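PDB 5LSM: FMN-dependent nitronate monooxygenase from Shewanella oneidensis, which probably oxidises propionate 3-nitronate to 3-oxopropanoate with molecular oxygen, using bound FMN as cofactor. Local coordinates for residues H73-L87 and N291-A303. Residues are numbered along the deposited sequence; the frame is centred on the assembly and turned at random.
Sequences HREPVAQAAKQAAWL and NEAVPDFPLASSA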
loop_
_atom_site.group_PDB
_atom_site.type_symbol
_atom_site.label_atom_id
_atom_site.label_comp_id
_atom_site.label_asym_id
_atom_site.label_seq_id
_atom_site.Cartn_x
_atom_site.Cartn_y
_atom_site.Cartn_z
ATOM N N HIS A 73 4.533 14.432 19.135
ATOM C CA HIS A 73 5.058 13.148 19.554
ATOM C C HIS A 73 5.488 13.244 21.017
ATOM O O HIS A 73 5.721 14.342 21.542
ATOM C CB HIS A 73 6.273 12.776 18.697
ATOM C CG HIS A 73 7.380 13.791 18.738
ATOM N ND1 HIS A 73 7.323 14.990 18.056
ATOM C CD2 HIS A 73 8.587 13.770 19.355
ATOM C CE1 HIS A 73 8.429 15.677 18.279
ATOM N NE2 HIS A 73 9.221 14.948 19.047
ATOM N N ARG A 74 5.639 12.087 21.650
ATOM C CA ARG A 74 6.293 12.015 22.933
ATOM C C ARG A 74 7.797 12.144 22.726
ATOM O O ARG A 74 8.359 11.548 21.808
ATOM C CB ARG A 74 5.941 10.707 23.625
ATOM C CG ARG A 74 4.438 10.452 23.708
ATOM C CD ARG A 74 4.050 9.749 25.001
ATOM N NE ARG A 74 4.512 8.360 25.046
ATOM C CZ ARG A 74 3.955 7.354 24.374
ATOM N NH1 ARG A 74 2.913 7.562 23.571
ATOM N NH2 ARG A 74 4.444 6.126 24.501
ATOM N N GLU A 75 8.425 13.018 23.507
ATOM C CA GLU A 75 9.872 13.098 23.540
ATOM C C GLU A 75 10.433 11.750 23.968
ATOM O O GLU A 75 9.779 11.026 24.720
ATOM C CB GLU A 75 10.334 14.203 24.483
ATOM C CG GLU A 75 10.000 15.600 23.977
ATOM C CD GLU A 75 10.768 16.692 24.693
ATOM O OE1 GLU A 75 10.782 17.836 24.188
ATOM O OE2 GLU A 75 11.338 16.415 25.770
ATOM N N PRO A 76 11.616 11.380 23.438
ATOM C CA PRO A 76 12.016 9.967 23.336
ATOM C C PRO A 76 12.354 9.224 24.671
ATOM O O PRO A 76 11.918 8.077 24.855
ATOM C CB PRO A 76 13.232 10.013 22.388
ATOM C CG PRO A 76 13.692 11.430 22.395
ATOM C CD PRO A 76 12.461 12.248 22.594
ATOM N N VAL A 77 13.067 9.888 25.589
ATOM C CA VAL A 77 13.705 9.249 26.785
ATOM C C VAL A 77 15.199 9.125 26.577
ATOM O O VAL A 77 15.645 8.681 25.515
ATOM C CB VAL A 77 13.143 7.852 27.192
ATOM C CG1 VAL A 77 13.934 6.706 26.559
ATOM C CG2 VAL A 77 13.191 7.695 28.704
ATOM N N ALA A 78 15.962 9.534 27.589
ATOM C CA ALA A 78 17.421 9.604 27.489
ATOM C C ALA A 78 17.978 8.269 27.020
ATOM O O ALA A 78 17.484 7.209 27.403
ATOM C CB ALA A 78 18.033 9.985 28.829
ATOM N N GLN A 79 18.964 8.336 26.131
ATOM C CA GLN A 79 19.549 7.139 25.549
ATOM C C GLN A 79 20.904 7.455 24.924
ATOM O O GLN A 79 21.220 6.990 23.831
ATOM C CB GLN A 79 18.578 6.518 24.526
ATOM C CG GLN A 79 17.992 7.486 23.486
ATOM C CD GLN A 79 16.785 6.895 22.766
ATOM O OE1 GLN A 79 16.925 6.226 21.741
ATOM N NE2 GLN A 79 15.603 7.063 23.353
ATOM N N ALA A 80 21.727 8.180 25.679
ATOM C CA ALA A 80 23.088 8.571 25.262
ATOM C C ALA A 80 23.943 7.410 24.712
ATOM O O ALA A 80 24.812 7.618 23.855
ATOM C CB ALA A 80 23.809 9.241 26.426
ATOM N N ALA A 81 23.685 6.201 25.197
ATOM C CA ALA A 81 24.474 5.051 24.817
ATOM C C ALA A 81 23.954 4.451 23.533
ATOM O O ALA A 81 24.738 4.052 22.668
ATOM C CB ALA A 81 24.457 4.013 25.924
ATOM N N LYS A 82 22.633 4.347 23.416
ATOM C CA LYS A 82 22.035 3.924 22.153
ATOM C C LYS A 82 22.500 4.836 21.031
ATOM O O LYS A 82 22.798 4.370 19.930
ATOM C CB LYS A 82 20.526 3.936 22.235
ATOM C CG LYS A 82 19.863 3.422 20.969
ATOM C CD LYS A 82 18.899 2.285 21.254
ATOM C CE LYS A 82 18.017 2.001 20.054
ATOM N NZ LYS A 82 17.707 0.551 19.957
ATOM N N GLN A 83 22.612 6.126 21.346
ATOM C CA GLN A 83 23.117 7.125 20.421
ATOM C C GLN A 83 24.578 6.883 20.094
ATOM O O GLN A 83 25.000 6.977 18.938
ATOM C CB GLN A 83 22.961 8.525 21.017
ATOM C CG GLN A 83 21.589 9.125 20.848
ATOM C CD GLN A 83 21.426 10.441 21.589
ATOM O OE1 GLN A 83 21.545 11.517 20.999
ATOM N NE2 GLN A 83 21.103 10.358 22.882
ATOM N N ALA A 84 25.358 6.622 21.131
ATOM C CA ALA A 84 26.780 6.386 20.975
ATOM C C ALA A 84 27.040 5.113 20.174
ATOM O O ALA A 84 27.962 5.071 19.373
ATOM C CB ALA A 84 27.436 6.297 22.345
ATOM N N ALA A 85 26.222 4.079 20.376
ATOM C CA ALA A 85 26.358 2.821 19.602
ATOM C C ALA A 85 26.026 2.985 18.120
ATOM O O ALA A 85 26.558 2.263 17.276
ATOM C CB ALA A 85 25.494 1.724 20.200
ATOM N N TRP A 86 25.067 3.859 17.826
ATOM C CA TRP A 86 24.665 4.137 16.451
ATOM C C TRP A 86 25.777 4.905 15.761
ATOM O O TRP A 86 26.138 4.605 14.624
ATOM C CB TRP A 86 23.357 4.959 16.432
ATOM C CG TRP A 86 22.858 5.271 15.077
ATOM C CD1 TRP A 86 22.595 6.498 14.576
ATOM C CD2 TRP A 86 22.581 4.332 14.023
ATOM N NE1 TRP A 86 22.193 6.397 13.267
ATOM C CE2 TRP A 86 22.162 5.073 12.908
ATOM C CE3 TRP A 86 22.648 2.938 13.919
ATOM C CZ2 TRP A 86 21.800 4.472 11.703
ATOM C CZ3 TRP A 86 22.293 2.341 12.721
ATOM C CH2 TRP A 86 21.884 3.110 11.625
ATOM N N LEU A 87 26.324 5.888 16.470
ATOM C CA LEU A 87 27.461 6.671 15.983
ATOM C C LEU A 87 28.621 5.752 15.607
ATOM O O LEU A 87 29.208 5.888 14.532
ATOM C CB LEU A 87 27.905 7.673 17.063
ATOM C CG LEU A 87 28.144 9.141 16.698
ATOM C CD1 LEU A 87 27.289 9.609 15.530
ATOM C CD2 LEU A 87 27.890 10.013 17.919
ATOM N N ASN A 291 16.091 -0.178 10.557
ATOM C CA ASN A 291 17.150 -0.616 11.470
ATOM C C ASN A 291 16.775 -0.429 12.936
ATOM O O ASN A 291 16.522 0.681 13.389
ATOM C CB ASN A 291 18.453 0.123 11.162
ATOM C CG ASN A 291 19.679 -0.575 11.741
ATOM O OD1 ASN A 291 19.702 -0.955 12.912
ATOM N ND2 ASN A 291 20.718 -0.715 10.925
ATOM N N GLU A 292 16.913 -1.503 13.704
ATOM C CA GLU A 292 16.440 -1.558 15.080
ATOM C C GLU A 292 17.365 -0.792 16.038
ATOM O O GLU A 292 16.965 -0.451 17.148
ATOM C CB GLU A 292 16.313 -3.019 15.518
ATOM C CG GLU A 292 15.444 -3.882 14.590
ATOM C CD GLU A 292 16.093 -4.228 13.230
ATOM O OE1 GLU A 292 17.344 -4.350 13.133
ATOM O OE2 GLU A 292 15.336 -4.413 12.248
ATOM N N ALA A 293 18.572 -0.458 15.574
ATOM C CA ALA A 293 19.603 0.200 16.405
ATOM C C ALA A 293 19.562 1.746 16.417
ATOM O O ALA A 293 20.247 2.371 17.209
ATOM C CB ALA A 293 20.981 -0.265 15.954
ATOM N N VAL A 294 18.787 2.348 15.521
ATOM C CA VAL A 294 18.660 3.797 15.441
ATOM C C VAL A 294 17.966 4.378 16.675
ATOM O O VAL A 294 16.979 3.844 17.139
ATOM C CB VAL A 294 17.857 4.195 14.198
ATOM C CG1 VAL A 294 17.821 5.708 14.028
ATOM C CG2 VAL A 294 18.460 3.529 12.968
ATOM N N PRO A 295 18.483 5.494 17.203
ATOM C CA PRO A 295 17.826 6.076 18.362
ATOM C C PRO A 295 16.408 6.588 18.090
ATOM O O PRO A 295 16.049 6.911 16.948
ATOM C CB PRO A 295 18.751 7.237 18.761
ATOM C CG PRO A 295 19.680 7.434 17.618
ATOM C CD PRO A 295 19.787 6.125 16.928
ATOM N N ASP A 296 15.647 6.742 19.166
ATOM C CA ASP A 296 14.285 7.221 19.074
ATOM C C ASP A 296 14.206 8.610 18.441
ATOM O O ASP A 296 15.133 9.403 18.532
ATOM C CB ASP A 296 13.634 7.233 20.451
ATOM C CG ASP A 296 13.404 5.843 20.997
ATOM O OD1 ASP A 296 13.369 4.887 20.192
ATOM O OD2 ASP A 296 13.254 5.713 22.234
ATOM N N PHE A 297 13.118 8.822 17.711
ATOM C CA PHE A 297 12.760 10.095 17.109
ATOM C C PHE A 297 12.654 11.221 18.156
ATOM O O PHE A 297 11.993 11.046 19.176
ATOM C CB PHE A 297 11.412 9.902 16.397
ATOM C CG PHE A 297 10.899 11.118 15.725
ATOM C CD1 PHE A 297 11.372 11.479 14.473
ATOM C CD2 PHE A 297 9.963 11.927 16.355
ATOM C CE1 PHE A 297 10.931 12.635 13.855
ATOM C CE2 PHE A 297 9.487 13.072 15.734
ATOM C CZ PHE A 297 9.972 13.423 14.478
ATOM N N PRO A 298 13.264 12.399 17.885
ATOM C CA PRO A 298 13.983 12.792 16.672
ATOM C C PRO A 298 15.519 12.769 16.772
ATOM O O PRO A 298 16.193 13.525 16.064
ATOM C CB PRO A 298 13.516 14.234 16.464
ATOM C CG PRO A 298 13.374 14.746 17.848
ATOM C CD PRO A 298 12.874 13.586 18.668
ATOM N N LEU A 299 16.072 11.863 17.565
ATOM C CA LEU A 299 17.481 11.972 17.921
ATOM C C LEU A 299 18.420 11.650 16.755
ATOM O O LEU A 299 19.444 12.299 16.597
ATOM C CB LEU A 299 17.789 11.122 19.150
ATOM C CG LEU A 299 16.975 11.571 20.365
ATOM C CD1 LEU A 299 17.120 10.624 21.536
ATOM C CD2 LEU A 299 17.315 13.006 20.767
ATOM N N ALA A 300 17.987 10.780 15.854
ATOM C CA ALA A 300 18.887 10.185 14.863
ATOM C C ALA A 300 19.388 11.167 13.804
ATOM O O ALA A 300 20.437 10.939 13.206
ATOM C CB ALA A 300 18.217 8.997 14.192
ATOM N N SER A 301 18.664 12.264 13.598
ATOM C CA SER A 301 19.074 13.292 12.632
ATOM C C SER A 301 20.465 13.820 12.917
ATOM O O SER A 301 21.236 14.060 11.996
ATOM C CB SER A 301 18.091 14.473 12.624
ATOM O OG SER A 301 16.791 14.027 12.936
ATOM N N SER A 302 20.777 14.031 14.187
ATOM C CA SER A 302 22.058 14.619 14.546
ATOM C C SER A 302 23.233 13.783 14.002
ATOM O O SER A 302 24.201 14.349 13.478
ATOM C CB SER A 302 22.165 14.784 16.059
ATOM O OG SER A 302 21.990 13.541 16.701
ATOM N N ALA A 303 23.079 12.453 14.009
ATOM C CA ALA A 303 24.134 11.526 13.563
ATOM C C ALA A 303 24.406 11.495 12.048
ATOM O O ALA A 303 25.467 11.026 11.627
ATOM C CB ALA A 303 23.821 10.122 14.040
HETATM O O HOH W 1 21.080 8.482 11.819
#
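Gln79 and Asp296 show how one primary amide can join two loops by using both of its ends. Gln79 OE1 accepts from the backbone N of Asp296 at 2.9 Å, a nearly straight bond whose donor stands above the carbonyl plane. Gln79 NE2 has two acceptors, both close to the amide plane: Asp296 OD2 across the contact, met from above the carboxylate plane, and Val77 O of its own loop at 2.7 Å. With chi1 at 49°, Gln79 CG lies between the backbone N and the carbonyl carbon, and the extended chain beyond carries the amide from the N-cap position of helix 80-89 to the other segment. With an alanine here the amide is gone, which would probably leave Asp296 N and Val77 O without their mates and the Asp296 carboxylate freer to turn.

Further along the helix, Lys82 bends over the turn at 291-294, where NZ gives a 3.1 Å bond to Glu292 O. Asn291 OD1 accepts from Ala293 N in an Asx turn, while Asn291 ND2 donates to Met287 O. The indole of Trp86 lies against Val294, whose CG2 makes a CH-pi contact 3.8 Å from the centroid of the six-membered ring; helix 282-287 also touches this side chain. At the indole edge, NE1 donates to a water (2.8 Å) that in turn donates to Ala300 O.

Toward the flavin side, the Phe297 edge meets the His73 face in a T-shaped pair, planes at 74°, with CE2 over the imidazole centre. Pro76 CG rests on Leu299 CD1 at 3.6 Å. The Phe297 side chain is about 9 Å from bound FMN. The loop after strand 66-71 of the TIM barrel and the start of helix 80-89 are thus tied to 291-303 largely through backbone polar groups: the Gln79 amide serves an N-H, a carboxylate oxygen and a carbonyl, which probably fixes its rotation, while Lys82 and the Trp86 water serve two further carbonyls.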